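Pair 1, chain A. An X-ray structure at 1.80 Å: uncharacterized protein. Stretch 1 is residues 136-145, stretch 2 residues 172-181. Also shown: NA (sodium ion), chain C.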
# COMPACT_ATOMS: atom_id res chain seq x y z
N HIS A 136 3.38 6.53 5.48
CA HIS A 136 2.68 5.61 6.39
C HIS A 136 2.08 4.51 5.52
O HIS A 136 1.32 4.81 4.62
CB HIS A 136 1.56 6.31 7.14
CG HIS A 136 2.03 7.39 8.06
ND1 HIS A 136 1.16 8.25 8.69
CD2 HIS A 136 3.27 7.74 8.46
CE1 HIS A 136 1.85 9.09 9.44
NE2 HIS A 136 3.13 8.80 9.32
N LEU A 137 2.42 3.27 5.80
CA LEU A 137 2.11 2.16 4.91
C LEU A 137 1.60 1.00 5.73
O LEU A 137 2.24 0.58 6.71
CB LEU A 137 3.40 1.71 4.20
CG LEU A 137 3.33 0.44 3.34
CD1 LEU A 137 2.37 0.58 2.19
CD2 LEU A 137 4.72 -0.00 2.82
N VAL A 138 0.44 0.46 5.36
CA VAL A 138 0.00 -0.79 5.95
C VAL A 138 0.05 -1.85 4.87
O VAL A 138 -0.56 -1.70 3.81
CB VAL A 138 -1.44 -0.71 6.48
CG1 VAL A 138 -1.85 -2.06 7.05
CG2 VAL A 138 -1.54 0.37 7.56
N VAL A 139 0.80 -2.92 5.14
CA VAL A 139 0.87 -4.03 4.19
C VAL A 139 -0.13 -5.09 4.67
O VAL A 139 -0.03 -5.55 5.82
CB VAL A 139 2.30 -4.62 4.17
CG1 VAL A 139 2.36 -5.78 3.19
CG2 VAL A 139 3.34 -3.53 3.80
N CYS A 140 -1.11 -5.44 3.82
CA CYS A 140 -2.16 -6.42 4.16
C CYS A 140 -1.84 -7.70 3.43
O CYS A 140 -1.84 -7.71 2.20
CB CYS A 140 -3.56 -5.98 3.67
SG CYS A 140 -4.08 -4.43 4.38
N LEU A 141 -1.55 -8.75 4.17
CA LEU A 141 -1.07 -10.00 3.59
C LEU A 141 -2.14 -11.09 3.70
O LEU A 141 -2.58 -11.47 4.80
CB LEU A 141 0.21 -10.47 4.31
CG LEU A 141 1.34 -9.45 4.29
CD1 LEU A 141 2.57 -9.99 5.04
CD2 LEU A 141 1.70 -9.20 2.79
N ASP A 142 -2.54 -11.59 2.53
CA ASP A 142 -3.49 -12.69 2.38
C ASP A 142 -2.81 -13.91 2.98
O ASP A 142 -1.68 -14.22 2.61
CB ASP A 142 -3.67 -12.86 0.88
CG ASP A 142 -4.71 -13.89 0.48
OD1 ASP A 142 -5.04 -14.81 1.26
OD2 ASP A 142 -5.17 -13.79 -0.69
N THR A 143 -3.49 -14.58 3.92
CA THR A 143 -2.97 -15.82 4.47
C THR A 143 -4.03 -16.91 4.37
O THR A 143 -4.09 -17.80 5.20
CB THR A 143 -2.48 -15.67 5.95
OG1 THR A 143 -3.59 -15.34 6.81
CG2 THR A 143 -1.41 -14.61 6.05
N SER A 144 -4.83 -16.89 3.31
CA SER A 144 -5.77 -17.97 3.10
C SER A 144 -5.00 -19.25 2.82
O SER A 144 -3.79 -19.22 2.57
CB SER A 144 -6.70 -17.65 1.93
OG SER A 144 -5.94 -17.47 0.76
N ALA A 145 -5.69 -20.39 2.86
CA ALA A 145 -5.02 -21.68 2.74
C ALA A 145 -4.16 -21.79 1.48
O ALA A 145 -3.06 -22.35 1.52
CB ALA A 145 -6.04 -22.84 2.80
N LEU A 172 9.60 6.53 7.95
CA LEU A 172 8.81 5.39 7.54
C LEU A 172 8.05 4.82 8.73
O LEU A 172 8.64 4.55 9.78
CB LEU A 172 9.72 4.31 6.97
CG LEU A 172 9.03 3.01 6.60
CD1 LEU A 172 8.02 3.23 5.45
CD2 LEU A 172 10.06 1.96 6.21
N ALA A 173 6.75 4.62 8.55
CA ALA A 173 5.96 3.91 9.55
C ALA A 173 5.23 2.79 8.81
O ALA A 173 4.36 3.06 7.99
CB ALA A 173 4.95 4.85 10.23
N VAL A 174 5.63 1.56 9.06
CA VAL A 174 5.00 0.41 8.39
C VAL A 174 4.33 -0.48 9.42
O VAL A 174 4.91 -0.83 10.47
CB VAL A 174 6.03 -0.39 7.55
CG1 VAL A 174 7.15 -0.92 8.43
CG2 VAL A 174 5.37 -1.54 6.80
N SER A 175 3.09 -0.88 9.11
CA SER A 175 2.39 -1.85 9.94
C SER A 175 2.03 -3.01 9.02
O SER A 175 1.90 -2.83 7.80
CB SER A 175 1.11 -1.22 10.50
OG SER A 175 0.32 -2.18 11.19
N VAL A 176 1.88 -4.21 9.58
CA VAL A 176 1.53 -5.36 8.76
C VAL A 176 0.31 -6.03 9.37
O VAL A 176 0.21 -6.22 10.59
CB VAL A 176 2.70 -6.38 8.71
CG1 VAL A 176 2.30 -7.63 7.92
CG2 VAL A 176 3.99 -5.71 8.16
N ILE A 177 -0.66 -6.36 8.52
CA ILE A 177 -1.74 -7.19 8.96
C ILE A 177 -1.90 -8.38 8.05
O ILE A 177 -1.51 -8.34 6.88
CB ILE A 177 -3.07 -6.43 9.09
CG1 ILE A 177 -3.56 -5.97 7.75
CG2 ILE A 177 -2.95 -5.22 9.99
CD1 ILE A 177 -4.79 -5.07 7.90
N ALA A 178 -2.47 -9.44 8.60
CA ALA A 178 -2.78 -10.65 7.86
C ALA A 178 -4.30 -10.83 7.82
O ALA A 178 -5.01 -10.45 8.75
CB ALA A 178 -2.17 -11.86 8.56
N PHE A 179 -4.79 -11.41 6.74
CA PHE A 179 -6.20 -11.75 6.62
C PHE A 179 -6.30 -13.11 5.95
O PHE A 179 -5.69 -13.35 4.91
CB PHE A 179 -7.00 -10.67 5.85
CG PHE A 179 -6.57 -10.44 4.42
CD1 PHE A 179 -7.31 -10.98 3.37
CD2 PHE A 179 -5.44 -9.68 4.11
CE1 PHE A 179 -6.95 -10.77 2.05
CE2 PHE A 179 -5.06 -9.44 2.76
CZ PHE A 179 -5.82 -9.98 1.74
N PRO A 180 -7.06 -14.03 6.56
CA PRO A 180 -7.89 -13.86 7.76
C PRO A 180 -7.09 -13.86 9.07
O PRO A 180 -5.87 -13.98 9.05
CB PRO A 180 -8.80 -15.09 7.71
CG PRO A 180 -7.98 -16.14 7.03
CD PRO A 180 -7.13 -15.40 6.01
N GLY A 181 -7.79 -13.71 10.19
CA GLY A 181 -7.13 -13.62 11.50
C GLY A 181 -7.04 -14.95 12.22
O GLY A 181 -7.41 -15.99 11.65
NA NA C . -6.38 -17.56 -1.82
O HOH W 1 -7.12 -15.18 -1.60
O HOH W 2 -8.85 -18.03 -3.17

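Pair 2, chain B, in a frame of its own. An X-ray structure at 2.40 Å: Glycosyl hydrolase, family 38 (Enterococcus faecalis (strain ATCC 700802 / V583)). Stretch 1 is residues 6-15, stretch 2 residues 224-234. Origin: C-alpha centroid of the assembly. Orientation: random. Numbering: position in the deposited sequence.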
# COMPACT_ATOMS: atom_id res chain seq x y z
N LYS B 6 39.63 -38.41 -8.03
CA LYS B 6 38.49 -38.21 -7.15
C LYS B 6 37.97 -36.78 -7.25
O LYS B 6 38.64 -35.83 -6.84
CB LYS B 6 38.86 -38.54 -5.70
CG LYS B 6 37.70 -38.49 -4.73
CD LYS B 6 38.11 -38.96 -3.35
N LYS B 7 36.77 -36.63 -7.81
CA LYS B 7 36.19 -35.31 -8.01
C LYS B 7 35.49 -34.84 -6.74
O LYS B 7 35.08 -35.63 -5.89
CB LYS B 7 35.21 -35.32 -9.18
CG LYS B 7 35.84 -35.74 -10.50
CD LYS B 7 34.84 -35.67 -11.64
CE LYS B 7 35.48 -36.08 -12.96
NZ LYS B 7 34.53 -36.02 -14.10
N LYS B 8 35.36 -33.52 -6.62
CA LYS B 8 34.74 -32.88 -5.46
C LYS B 8 33.37 -32.34 -5.83
O LYS B 8 33.21 -31.71 -6.88
CB LYS B 8 35.63 -31.76 -4.92
CG LYS B 8 36.94 -32.25 -4.33
CD LYS B 8 37.54 -31.22 -3.39
CE LYS B 8 38.77 -31.77 -2.69
NZ LYS B 8 39.27 -30.84 -1.63
N VAL B 9 32.39 -32.60 -4.97
CA VAL B 9 31.00 -32.21 -5.21
C VAL B 9 30.63 -31.19 -4.14
O VAL B 9 30.50 -31.53 -2.96
CB VAL B 9 30.06 -33.42 -5.17
CG1 VAL B 9 28.65 -33.00 -5.51
CG2 VAL B 9 30.55 -34.50 -6.13
N TYR B 10 30.46 -29.93 -4.55
CA TYR B 10 30.17 -28.83 -3.64
C TYR B 10 28.66 -28.62 -3.60
O TYR B 10 28.05 -28.21 -4.60
CB TYR B 10 30.89 -27.56 -4.07
CG TYR B 10 32.40 -27.68 -4.05
CD1 TYR B 10 33.08 -28.26 -5.11
CD2 TYR B 10 33.14 -27.22 -2.97
CE1 TYR B 10 34.46 -28.38 -5.10
CE2 TYR B 10 34.52 -27.33 -2.95
CZ TYR B 10 35.17 -27.91 -4.02
OH TYR B 10 36.54 -28.02 -4.00
N ILE B 11 28.05 -28.90 -2.45
CA ILE B 11 26.61 -28.79 -2.27
C ILE B 11 26.32 -27.50 -1.51
O ILE B 11 26.68 -27.37 -0.33
CB ILE B 11 26.06 -30.02 -1.53
CG1 ILE B 11 26.38 -31.29 -2.32
CG2 ILE B 11 24.56 -29.88 -1.31
CD1 ILE B 11 26.30 -32.55 -1.51
N VAL B 12 25.68 -26.55 -2.18
CA VAL B 12 25.37 -25.25 -1.61
C VAL B 12 23.87 -25.19 -1.36
O VAL B 12 23.08 -25.13 -2.31
CB VAL B 12 25.82 -24.10 -2.53
CG1 VAL B 12 25.37 -22.76 -1.97
CG2 VAL B 12 27.34 -24.13 -2.71
N SER B 13 23.48 -25.22 -0.09
CA SER B 13 22.08 -25.08 0.27
C SER B 13 21.64 -23.62 0.14
O SER B 13 22.39 -22.70 0.49
CB SER B 13 21.84 -25.58 1.69
OG SER B 13 22.11 -26.97 1.79
N HIS B 14 20.43 -23.42 -0.36
CA HIS B 14 19.92 -22.08 -0.63
C HIS B 14 18.41 -22.16 -0.77
O HIS B 14 17.80 -23.22 -0.62
CB HIS B 14 20.55 -21.49 -1.89
CG HIS B 14 19.94 -22.02 -3.16
ND1 HIS B 14 18.93 -21.37 -3.83
CD2 HIS B 14 20.19 -23.15 -3.86
CE1 HIS B 14 18.59 -22.07 -4.90
NE2 HIS B 14 19.34 -23.16 -4.94
N SER B 15 17.80 -21.01 -1.07
CA SER B 15 16.39 -20.96 -1.43
C SER B 15 16.18 -19.68 -2.22
O SER B 15 16.28 -18.58 -1.66
CB SER B 15 15.50 -21.01 -0.20
OG SER B 15 14.13 -21.09 -0.57
N THR B 224 36.49 -28.24 -14.62
CA THR B 224 37.38 -28.65 -13.55
C THR B 224 36.80 -29.90 -12.88
O THR B 224 35.71 -30.36 -13.22
CB THR B 224 37.58 -27.53 -12.52
OG1 THR B 224 36.40 -27.40 -11.72
CG2 THR B 224 37.86 -26.21 -13.21
N ASN B 225 37.54 -30.44 -11.91
CA ASN B 225 37.05 -31.54 -11.10
C ASN B 225 36.15 -31.07 -9.96
O ASN B 225 35.79 -31.88 -9.10
CB ASN B 225 38.22 -32.35 -10.54
CG ASN B 225 39.02 -33.04 -11.63
OD1 ASN B 225 38.46 -33.48 -12.64
ND2 ASN B 225 40.32 -33.15 -11.43
N HIS B 226 35.79 -29.79 -9.94
CA HIS B 226 34.98 -29.22 -8.88
C HIS B 226 33.56 -29.00 -9.41
O HIS B 226 33.37 -28.23 -10.36
CB HIS B 226 35.59 -27.91 -8.37
CG HIS B 226 37.00 -28.06 -7.91
ND1 HIS B 226 37.33 -28.52 -6.65
CD2 HIS B 226 38.18 -27.81 -8.54
CE1 HIS B 226 38.65 -28.55 -6.52
NE2 HIS B 226 39.18 -28.12 -7.65
N LEU B 227 32.59 -29.66 -8.79
CA LEU B 227 31.22 -29.70 -9.27
C LEU B 227 30.31 -28.96 -8.30
O LEU B 227 30.48 -29.05 -7.09
CB LEU B 227 30.76 -31.15 -9.44
CG LEU B 227 31.78 -32.07 -10.11
CD1 LEU B 227 31.46 -33.53 -9.83
CD2 LEU B 227 31.84 -31.81 -11.60
N LEU B 228 29.33 -28.25 -8.85
CA LEU B 228 28.42 -27.41 -8.07
C LEU B 228 27.02 -28.02 -8.09
O LEU B 228 26.43 -28.18 -9.16
CB LEU B 228 28.39 -25.98 -8.62
CG LEU B 228 27.52 -24.98 -7.85
CD1 LEU B 228 28.09 -24.70 -6.47
CD2 LEU B 228 27.37 -23.69 -8.64
N MET B 229 26.51 -28.37 -6.91
CA MET B 229 25.15 -28.84 -6.74
C MET B 229 24.38 -27.80 -5.94
O MET B 229 24.71 -27.54 -4.78
CB MET B 229 25.11 -30.20 -6.03
CG MET B 229 25.85 -31.31 -6.76
SD MET B 229 25.17 -31.69 -8.38
CE MET B 229 23.48 -32.11 -7.95
N MET B 230 23.36 -27.21 -6.56
CA MET B 230 22.56 -26.17 -5.92
C MET B 230 21.40 -26.82 -5.18
O MET B 230 20.44 -27.28 -5.80
CB MET B 230 22.07 -25.16 -6.96
CG MET B 230 23.20 -24.38 -7.62
SD MET B 230 24.16 -23.42 -6.43
CE MET B 230 22.90 -22.32 -5.79
N ASN B 231 21.50 -26.86 -3.85
CA ASN B 231 20.53 -27.56 -3.00
C ASN B 231 19.41 -26.59 -2.62
O ASN B 231 19.37 -26.03 -1.52
CB ASN B 231 21.24 -28.15 -1.79
CG ASN B 231 20.28 -28.75 -0.79
OD1 ASN B 231 20.24 -28.35 0.37
ND2 ASN B 231 19.49 -29.73 -1.23
N GLY B 232 18.49 -26.40 -3.55
CA GLY B 232 17.36 -25.52 -3.32
C GLY B 232 16.66 -25.19 -4.62
O GLY B 232 17.07 -25.63 -5.70
N VAL B 233 15.60 -24.40 -4.49
CA VAL B 233 14.78 -23.99 -5.63
C VAL B 233 13.83 -22.88 -5.16
O VAL B 233 13.95 -22.40 -4.02
CB VAL B 233 14.02 -25.19 -6.23
CG1 VAL B 233 12.88 -25.63 -5.33
CG2 VAL B 233 13.55 -24.92 -7.66
N ASP B 234 12.91 -22.46 -6.02
CA ASP B 234 12.00 -21.36 -5.72
C ASP B 234 11.14 -21.68 -4.50
O ASP B 234 10.36 -22.63 -4.52
CB ASP B 234 11.12 -21.06 -6.93
CG ASP B 234 11.93 -20.69 -8.16
OD1 ASP B 234 12.40 -21.61 -8.86
OD2 ASP B 234 12.08 -19.48 -8.42

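The sharpest difference lies at the C-terminal end, where A:Phe179 of pair 1 superposes on B:Asn231 of pair 2 (CA atoms 1.0 Å apart). A:Phe179 packs its ring against the partner strand: A:Asp142 CA sits 3.7 Å from the ring centroid, 17° off the normal and so over the face, while A:Cys140 O lies at the ring edge, 3.7 Å from A:Phe179 CE2. B:Asn231 meets the same neighbour position with polarity, since B:Ser13, the match of A:Asp142, donates from OG to B:Asn231 OD1 at 2.7 Å.

The frame around this exchange is nearly identical. Fourteen central residues superpose with an RMSD of 0.5 Å, and in both pairs two parallel strands run 23° apart with axes approaching to 4.6 Å. The hydrogen-bond ladder also matches. A:Leu137 N donates to A:Ala173 O (2.9 Å) as B:Lys8 N does to B:Asn225 O (3.0 Å); at the far end A:Thr143 N reaches A:Phe179 O (2.7 Å) and B:His14 N reaches B:Asn231 O (3.0 Å). In each ladder the odd-numbered residues of the second strand, from A:Ser175 or B:Leu227 onward, bond through N and O to alternate residues of the first stretch, as parallel pairing requires.

Side chains alternate between two faces. On the face of A:Val138 and A:Cys140, A:Ile177 CD1 approaches A:Cys140 SG to 3.6 Å and A:Val138 CG1 to 4.3 Å. The matched B:Met229 fills this region differently, its CG 3.5 Å from B:Val9 CG1 and its CB 4.1 Å from B:Ile11 CG1.

On the other face, pair 1 is aliphatic: A:Val139 CG2 meets A:Val174 CG2 at 4.1 Å, and A:Leu141 CD1 meets A:Val176 CG1 at 3.7 Å. Pair 2 places B:Tyr10 and B:His226 at the positions of A:Val139 and A:Val174. Their rings meet rim to rim, centroids 5.5 Å apart and planes at 47°, an arrangement that lets B:Tyr10 OH hydrogen-bond B:His226 ND1 at 2.8 Å. The next contact stays apolar, B:Val12 CG2 lying 3.9 Å from B:Leu228 CD1.

At the next matched position, A:Thr143 and B:His14, the solutions diverge again. A:Thr143 CG2 rests 3.8 Å from A:Ala178 CB, whereas the matched B:His14 brings CD2 to 3.4 Å from B:Met230 CE and lays its ring face over B:Gly232 CA, 3.9 Å from the centroid. An ideal CB on B:Gly232 would fall 2.2 Å from B:His14 O, a clash; its counterpart A:Pro180 follows a cis peptide bond and lies 1.4 Å away by CA.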